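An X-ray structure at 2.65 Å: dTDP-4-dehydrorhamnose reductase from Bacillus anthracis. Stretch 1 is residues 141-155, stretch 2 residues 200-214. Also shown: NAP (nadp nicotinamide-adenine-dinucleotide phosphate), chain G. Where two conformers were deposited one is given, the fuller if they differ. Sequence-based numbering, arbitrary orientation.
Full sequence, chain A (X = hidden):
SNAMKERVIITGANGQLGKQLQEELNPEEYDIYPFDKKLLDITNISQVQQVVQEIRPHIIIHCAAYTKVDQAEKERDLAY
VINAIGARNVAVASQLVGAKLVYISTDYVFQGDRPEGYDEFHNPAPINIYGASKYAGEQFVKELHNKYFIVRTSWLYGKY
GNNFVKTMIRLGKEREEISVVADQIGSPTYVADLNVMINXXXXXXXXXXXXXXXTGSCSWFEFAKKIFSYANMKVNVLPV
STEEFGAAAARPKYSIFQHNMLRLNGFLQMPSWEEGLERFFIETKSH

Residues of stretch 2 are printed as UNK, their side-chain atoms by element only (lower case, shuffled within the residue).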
# COMPACT_ATOMS: atom_id res chain seq x y z
N VAL A 141 -11.57 4.01 -11.42
CA VAL A 141 -11.87 2.59 -11.22
C VAL A 141 -13.36 2.39 -10.96
O VAL A 141 -13.98 1.52 -11.58
CB VAL A 141 -11.04 1.97 -10.08
CG1 VAL A 141 -11.48 0.53 -9.82
CG2 VAL A 141 -9.56 2.03 -10.40
N LYS A 142 -13.94 3.17 -10.05
CA LYS A 142 -15.36 3.04 -9.75
C LYS A 142 -16.21 3.46 -10.94
O LYS A 142 -17.29 2.91 -11.17
CB LYS A 142 -15.78 3.94 -8.58
CG LYS A 142 -15.22 3.64 -7.20
CD LYS A 142 -15.80 4.68 -6.23
CE LYS A 142 -15.42 4.48 -4.78
NZ LYS A 142 -15.96 3.20 -4.22
N GLU A 143 -15.73 4.45 -11.68
CA GLU A 143 -16.43 4.97 -12.84
C GLU A 143 -16.38 4.10 -14.11
O GLU A 143 -17.33 4.10 -14.88
CB GLU A 143 -15.88 6.37 -13.17
CG GLU A 143 -16.12 7.42 -12.07
CD GLU A 143 -15.42 8.75 -12.34
OE1 GLU A 143 -14.53 8.80 -13.21
OE2 GLU A 143 -15.73 9.74 -11.63
N LEU A 144 -15.32 3.33 -14.31
CA LEU A 144 -15.22 2.50 -15.52
C LEU A 144 -15.19 0.98 -15.32
O LEU A 144 -15.00 0.24 -16.29
CB LEU A 144 -13.97 2.93 -16.30
CG LEU A 144 -13.93 4.42 -16.70
CD1 LEU A 144 -12.63 4.76 -17.39
CD2 LEU A 144 -15.11 4.80 -17.57
N HIS A 145 -15.39 0.50 -14.10
CA HIS A 145 -15.38 -0.94 -13.86
C HIS A 145 -16.34 -1.26 -12.71
O HIS A 145 -16.58 -0.41 -11.86
CB HIS A 145 -13.93 -1.40 -13.61
CG HIS A 145 -13.77 -2.88 -13.45
ND1 HIS A 145 -14.42 -3.78 -14.26
CD2 HIS A 145 -12.97 -3.60 -12.64
CE1 HIS A 145 -14.07 -5.01 -13.92
NE2 HIS A 145 -13.18 -4.93 -12.94
N ASN A 146 -16.90 -2.46 -12.69
CA ASN A 146 -17.85 -2.83 -11.63
C ASN A 146 -17.55 -4.11 -10.83
O ASN A 146 -18.44 -4.69 -10.21
CB ASN A 146 -19.26 -2.88 -12.22
CG ASN A 146 -19.39 -3.86 -13.38
OD1 ASN A 146 -18.42 -4.53 -13.75
ND2 ASN A 146 -20.59 -3.94 -13.94
N LYS A 147 -16.29 -4.53 -10.86
CA LYS A 147 -15.84 -5.72 -10.13
C LYS A 147 -14.48 -5.32 -9.61
O LYS A 147 -13.46 -5.64 -10.22
CB LYS A 147 -15.71 -6.93 -11.04
CG LYS A 147 -16.99 -7.40 -11.71
CD LYS A 147 -16.69 -8.61 -12.60
CE LYS A 147 -17.94 -9.12 -13.30
NZ LYS A 147 -17.63 -10.32 -14.14
N TYR A 148 -14.46 -4.61 -8.49
CA TYR A 148 -13.21 -4.14 -7.91
C TYR A 148 -13.16 -4.11 -6.40
O TYR A 148 -14.18 -4.18 -5.71
CB TYR A 148 -12.94 -2.71 -8.40
CG TYR A 148 -14.06 -1.76 -8.03
CD1 TYR A 148 -14.12 -1.20 -6.76
CD2 TYR A 148 -15.05 -1.42 -8.94
CE1 TYR A 148 -15.14 -0.34 -6.41
CE2 TYR A 148 -16.08 -0.55 -8.59
CZ TYR A 148 -16.11 -0.02 -7.32
OH TYR A 148 -17.12 0.84 -6.95
N PHE A 149 -11.94 -3.97 -5.89
CA PHE A 149 -11.67 -3.89 -4.48
C PHE A 149 -10.66 -2.77 -4.30
O PHE A 149 -9.50 -2.93 -4.67
CB PHE A 149 -11.02 -5.17 -3.95
CG PHE A 149 -11.84 -6.41 -4.13
CD1 PHE A 149 -12.74 -6.80 -3.17
CD2 PHE A 149 -11.67 -7.20 -5.25
CE1 PHE A 149 -13.48 -7.95 -3.33
CE2 PHE A 149 -12.41 -8.36 -5.41
CZ PHE A 149 -13.31 -8.73 -4.45
N ILE A 150 -11.10 -1.64 -3.77
CA ILE A 150 -10.18 -0.53 -3.55
C ILE A 150 -9.63 -0.80 -2.16
O ILE A 150 -10.36 -0.71 -1.17
CB ILE A 150 -10.86 0.85 -3.63
CG1 ILE A 150 -11.42 1.06 -5.03
CG2 ILE A 150 -9.86 1.94 -3.34
CD1 ILE A 150 -12.08 2.41 -5.23
N VAL A 151 -8.35 -1.16 -2.08
CA VAL A 151 -7.72 -1.46 -0.80
C VAL A 151 -6.72 -0.39 -0.36
O VAL A 151 -5.59 -0.34 -0.84
CB VAL A 151 -7.02 -2.84 -0.84
CG1 VAL A 151 -6.32 -3.12 0.48
CG2 VAL A 151 -8.02 -3.95 -1.16
N ARG A 152 -7.14 0.45 0.57
CA ARG A 152 -6.29 1.51 1.11
C ARG A 152 -5.47 0.95 2.25
O ARG A 152 -6.00 0.28 3.13
CB ARG A 152 -7.16 2.64 1.62
CG ARG A 152 -7.96 3.33 0.55
CD ARG A 152 -8.98 4.26 1.14
NE ARG A 152 -9.75 4.93 0.10
CZ ARG A 152 -10.82 5.67 0.32
NH1 ARG A 152 -11.31 5.78 1.56
NH2 ARG A 152 -11.46 6.24 -0.69
N THR A 153 -4.16 1.21 2.21
CA THR A 153 -3.25 0.74 3.24
C THR A 153 -2.37 1.92 3.63
O THR A 153 -2.56 3.02 3.10
CB THR A 153 -2.40 -0.43 2.76
OG1 THR A 153 -1.63 -0.95 3.85
CG2 THR A 153 -1.48 0.01 1.62
N SER A 154 -1.40 1.71 4.53
CA SER A 154 -0.51 2.79 4.96
C SER A 154 0.73 2.30 5.70
O SER A 154 0.69 1.25 6.33
CB SER A 154 -1.27 3.71 5.91
OG SER A 154 -1.70 2.99 7.06
N TRP A 155 1.83 3.07 5.61
CA TRP A 155 3.06 2.68 6.31
C TRP A 155 3.39 1.24 6.00
O TRP A 155 3.67 0.43 6.88
CB TRP A 155 2.82 2.89 7.81
CG TRP A 155 2.74 4.34 8.20
CD1 TRP A 155 1.97 5.31 7.63
CD2 TRP A 155 3.25 4.91 9.42
NE1 TRP A 155 2.10 6.49 8.32
CE2 TRP A 155 2.86 6.27 9.44
CE3 TRP A 155 4.04 4.42 10.46
CZ2 TRP A 155 3.23 7.13 10.46
CZ3 TRP A 155 4.41 5.29 11.47
CH2 TRP A 155 4.00 6.63 11.46
N UNK A 200 -7.75 -13.14 0.50
CA UNK A 200 -9.10 -13.47 0.97
C UNK A 200 -10.17 -12.74 0.16
O UNK A 200 -11.21 -13.32 -0.16
c UNK A 200 -8.24 -14.05 3.32
c UNK A 200 -9.59 -13.97 5.49
n UNK A 200 -10.03 -15.40 5.39
c UNK A 200 -8.24 -13.73 4.82
c UNK A 200 -9.22 -13.19 2.48
N UNK A 201 -9.91 -11.48 -0.19
CA UNK A 201 -10.87 -10.69 -0.98
C UNK A 201 -11.04 -11.18 -2.42
O UNK A 201 -12.16 -11.17 -2.94
c UNK A 201 -10.49 -8.42 0.31
c UNK A 201 -9.90 -7.03 0.11
c UNK A 201 -11.91 -8.34 0.87
c UNK A 201 -10.47 -9.21 -1.00
N UNK A 202 -9.95 -11.60 -3.06
CA UNK A 202 -10.05 -12.07 -4.45
C UNK A 202 -10.88 -13.35 -4.63
O UNK A 202 -11.37 -13.60 -5.73
c UNK A 202 -7.92 -10.81 -5.01
c UNK A 202 -7.79 -13.27 -4.61
c UNK A 202 -6.43 -13.34 -5.27
c UNK A 202 -8.66 -12.14 -5.16
N UNK A 203 -11.03 -14.16 -3.58
CA UNK A 203 -11.84 -15.40 -3.67
C UNK A 203 -13.34 -15.12 -3.57
O UNK A 203 -14.14 -16.03 -3.70
n UNK A 203 -8.39 -18.32 -3.22
n UNK A 203 -8.97 -16.48 -2.27
c UNK A 203 -11.47 -16.42 -2.60
c UNK A 203 -9.76 -18.21 -3.36
c UNK A 203 -10.12 -17.04 -2.77
c UNK A 203 -7.94 -17.27 -2.57
N UNK A 204 -13.70 -13.86 -3.33
CA UNK A 204 -15.10 -13.48 -3.21
C UNK A 204 -15.42 -12.35 -4.17
O UNK A 204 -14.57 -11.92 -4.95
c UNK A 204 -15.08 -14.05 -0.76
o UNK A 204 -14.64 -11.80 -1.51
c UNK A 204 -15.41 -12.98 -1.79
N UNK A 205 -16.67 -11.89 -4.12
CA UNK A 205 -17.12 -10.80 -4.98
C UNK A 205 -17.72 -9.68 -4.13
O UNK A 205 -18.60 -8.95 -4.58
o UNK A 205 -19.26 -11.88 -5.37
c UNK A 205 -18.14 -11.31 -6.01
N UNK A 206 -17.23 -9.56 -2.90
CA UNK A 206 -17.69 -8.54 -1.96
C UNK A 206 -16.96 -7.26 -2.37
O UNK A 206 -16.15 -6.74 -1.62
c UNK A 206 -17.09 -10.64 1.31
c UNK A 206 -17.26 -8.94 -0.54
c UNK A 206 -19.22 -10.45 0.04
c UNK A 206 -17.71 -10.32 -0.03
N UNK A 207 -17.29 -6.75 -3.55
CA UNK A 207 -16.63 -5.55 -4.06
C UNK A 207 -16.87 -4.32 -3.21
O UNK A 207 -17.84 -4.25 -2.47
c UNK A 207 -15.82 -7.02 -6.79
c UNK A 207 -18.15 -8.02 -7.86
c UNK A 207 -15.78 -8.11 -7.64
o UNK A 207 -16.92 -9.67 -9.04
c UNK A 207 -18.19 -6.95 -7.00
c UNK A 207 -17.03 -6.46 -6.41
c UNK A 207 -16.95 -8.60 -8.18
c UNK A 207 -17.08 -5.26 -5.49
N UNK A 208 -15.98 -3.34 -3.32
CA UNK A 208 -16.10 -2.11 -2.56
C UNK A 208 -14.75 -1.55 -2.16
O UNK A 208 -13.72 -1.95 -2.69
N UNK A 209 -14.78 -0.61 -1.21
CA UNK A 209 -13.58 0.03 -0.71
C UNK A 209 -13.28 -0.54 0.67
O UNK A 209 -14.17 -0.61 1.51
o UNK A 209 -14.16 2.10 -1.88
c UNK A 209 -12.52 2.23 -0.13
c UNK A 209 -13.79 1.56 -0.60
N UNK A 210 -12.03 -0.93 0.90
CA UNK A 210 -11.60 -1.50 2.18
C UNK A 210 -10.31 -0.94 2.75
O UNK A 210 -9.33 -0.74 2.01
c UNK A 210 -13.14 -4.58 2.69
c UNK A 210 -12.99 -3.98 0.38
c UNK A 210 -14.07 -4.79 0.10
c UNK A 210 -11.32 -2.99 1.99
c UNK A 210 -12.51 -3.86 1.68
o UNK A 210 -15.75 -6.31 0.88
c UNK A 210 -14.20 -5.40 2.42
c UNK A 210 -14.68 -5.50 1.13
N UNK A 211 -10.29 -0.70 4.06
CA UNK A 211 -9.08 -0.20 4.69
C UNK A 211 -8.38 -1.39 5.31
O UNK A 211 -8.91 -2.01 6.24
c UNK A 211 -9.95 2.12 5.27
n UNK A 211 -10.63 2.99 6.09
c UNK A 211 -11.08 4.01 5.37
c UNK A 211 -10.08 2.61 4.02
n UNK A 211 -10.77 3.79 4.11
c UNK A 211 -9.32 0.86 5.77
N UNK A 212 -7.20 -1.72 4.80
CA UNK A 212 -6.43 -2.85 5.32
C UNK A 212 -5.09 -2.37 5.85
O UNK A 212 -4.24 -1.87 5.10
c UNK A 212 -7.51 -4.39 3.67
c UNK A 212 -5.37 -5.06 4.79
c UNK A 212 -6.18 -3.90 4.23
N UNK A 213 -4.92 -2.51 7.16
CA UNK A 213 -3.70 -2.10 7.84
C UNK A 213 -3.64 -2.87 9.13
O UNK A 213 -4.64 -3.45 9.55
o UNK A 213 -3.89 0.18 7.03
c UNK A 213 -3.75 -0.62 8.19
N UNK A 214 -2.48 -2.88 9.77
CA UNK A 214 -2.35 -3.58 11.03
C UNK A 214 -3.05 -2.75 12.10
O UNK A 214 -3.12 -1.52 11.99
n UNK A 214 -1.00 -5.43 9.56
c UNK A 214 -0.21 -4.79 10.41
c UNK A 214 -0.89 -3.85 11.39
o UNK A 214 1.01 -4.94 10.42
PA NAP G . 6.81 0.67 -4.96
O1A NAP G . 7.22 2.03 -5.48
O2A NAP G . 7.88 -0.30 -4.52
O5B NAP G . 5.89 -0.06 -6.06
C5B NAP G . 5.40 0.62 -7.21
C4B NAP G . 5.95 -0.06 -8.46
O4B NAP G . 5.29 0.44 -9.63
C3B NAP G . 7.45 0.19 -8.63
O3B NAP G . 8.19 -1.03 -8.72
C2B NAP G . 7.55 0.96 -9.93
O2B NAP G . 8.73 0.61 -10.67
C1B NAP G . 6.27 0.57 -10.66
N9A NAP G . 5.93 1.52 -11.75
C8A NAP G . 6.27 2.81 -11.86
N7A NAP G . 5.79 3.30 -13.02
C5A NAP G . 5.14 2.29 -13.64
C6A NAP G . 4.41 2.17 -14.93
N6A NAP G . 4.29 3.23 -15.76
N1A NAP G . 3.87 0.97 -15.24
C2A NAP G . 4.00 -0.09 -14.41
N3A NAP G . 4.67 0.01 -13.24
C4A NAP G . 5.24 1.17 -12.84
O3 NAP G . 5.76 0.89 -3.75
PN NAP G . 4.82 -0.30 -3.17
O1N NAP G . 4.63 -0.06 -1.69
O2N NAP G . 5.30 -1.64 -3.67
O5D NAP G . 3.42 -0.01 -3.90
C5D NAP G . 2.24 -0.71 -3.51
C4D NAP G . 1.03 0.22 -3.54
O4D NAP G . 0.68 0.62 -2.20
C3D NAP G . 1.27 1.50 -4.34
O3D NAP G . 0.27 1.65 -5.34
C2D NAP G . 1.20 2.63 -3.33
O2D NAP G . 0.55 3.76 -3.90
C1D NAP G . 0.42 2.03 -2.16
N1N NAP G . 0.80 2.59 -0.85
C2N NAP G . 2.06 2.47 -0.41
C3N NAP G . 2.43 3.00 0.83
C7N NAP G . 3.86 2.85 1.29
O7N NAP G . 4.68 2.35 0.54
N7N NAP G . 4.21 3.27 2.51
C4N NAP G . 1.47 3.63 1.61
C5N NAP G . 0.17 3.73 1.13
C6N NAP G . -0.14 3.20 -0.11
P2B NAP G . 9.98 1.63 -10.75
O1X NAP G . 11.06 0.78 -11.37
O2X NAP G . 9.50 2.76 -11.62
O3X NAP G . 10.23 2.02 -9.31

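Position 200 carries four carbons in a row ending in nitrogen, out of reach of stretch 1: Lys200. Position 201 has four carbons forked at the second; its CB lies 4.2 Å from the centroid of the Phe149 ring, over one face, and a terminal carbon is 3.8 Å from Val151 CG2. This is Leu201. Position 202, four carbons forked at the first with one arm two carbons long, is Ile202. Position 203, one carbon and a five-membered ring with two nitrogens, points away: His203.

At 204, one carbon bears an oxygen and a carbon, giving Thr204; its OG1 donates to Leu201 O (2.9 Å). Position 205 has one carbon and one oxygen, Ser205. Position 206, four carbons forked at the second, is Leu206, whose O lies 3.4 Å from Phe149 CE1.

Position 207 has a six-carbon ring bearing an oxygen. Lys147 CA sits 3.5 Å from the ring centroid, 15° off its normal, a CH-pi contact that fits an aromatic face: Tyr207. Position 208 has no side-chain atoms. At phi/psi 146/-165 a CB would jam against the preceding carbonyl, so the backbone itself calls for Gly208.

Position 209 has one carbon carrying an oxygen and a carbon. The oxygen accepts from Lys142 NZ at 3.2 Å, while the methyl lies over a face of the Arg152 guanidinium: Thr209. Position 210, a six-carbon ring with an oxygen, meets Phe149 CD1 through a ring carbon at 4.1 Å; it is Tyr210. Position 211 has a five-membered ring with two nitrogens, one of them accepting from Arg152 NH1 at 3.3 Å near the ring plane: His211.

Position 212, three carbons branched at the first, approaches Val151 CG1 at 3.6 Å: Val212. Position 213, one carbon and one oxygen, is Ser213, its OG 3.6 Å from Ser154 OG. At 214, two carbons, the second carrying oxygen and nitrogen, fit Asn214; element labels exclude aspartate.

The contact is a parallel strand pairing, with directions 23° apart. Gly208 N to Tyr148 O (3.1 Å), Ile150 N to Gly208 O (2.9 Å), Tyr210 N to Ile150 O (2.7 Å), Arg152 N to Tyr210 O (2.9 Å) and Val212 N to Arg152 O (2.9 Å) form its hydrogen-bond ladder. Alternation puts Phe149, Val151 and Tyr210 on one face, Ile150, Thr209, Arg152 and His211 on the other. Leu201 and Tyr207 cover opposite faces of the Phe149 ring, packing the first face, whereas the second gains polar links from Lys142 and Arg152.

Stretch 2 (200-214) KLIHTSLYGTYHVSN
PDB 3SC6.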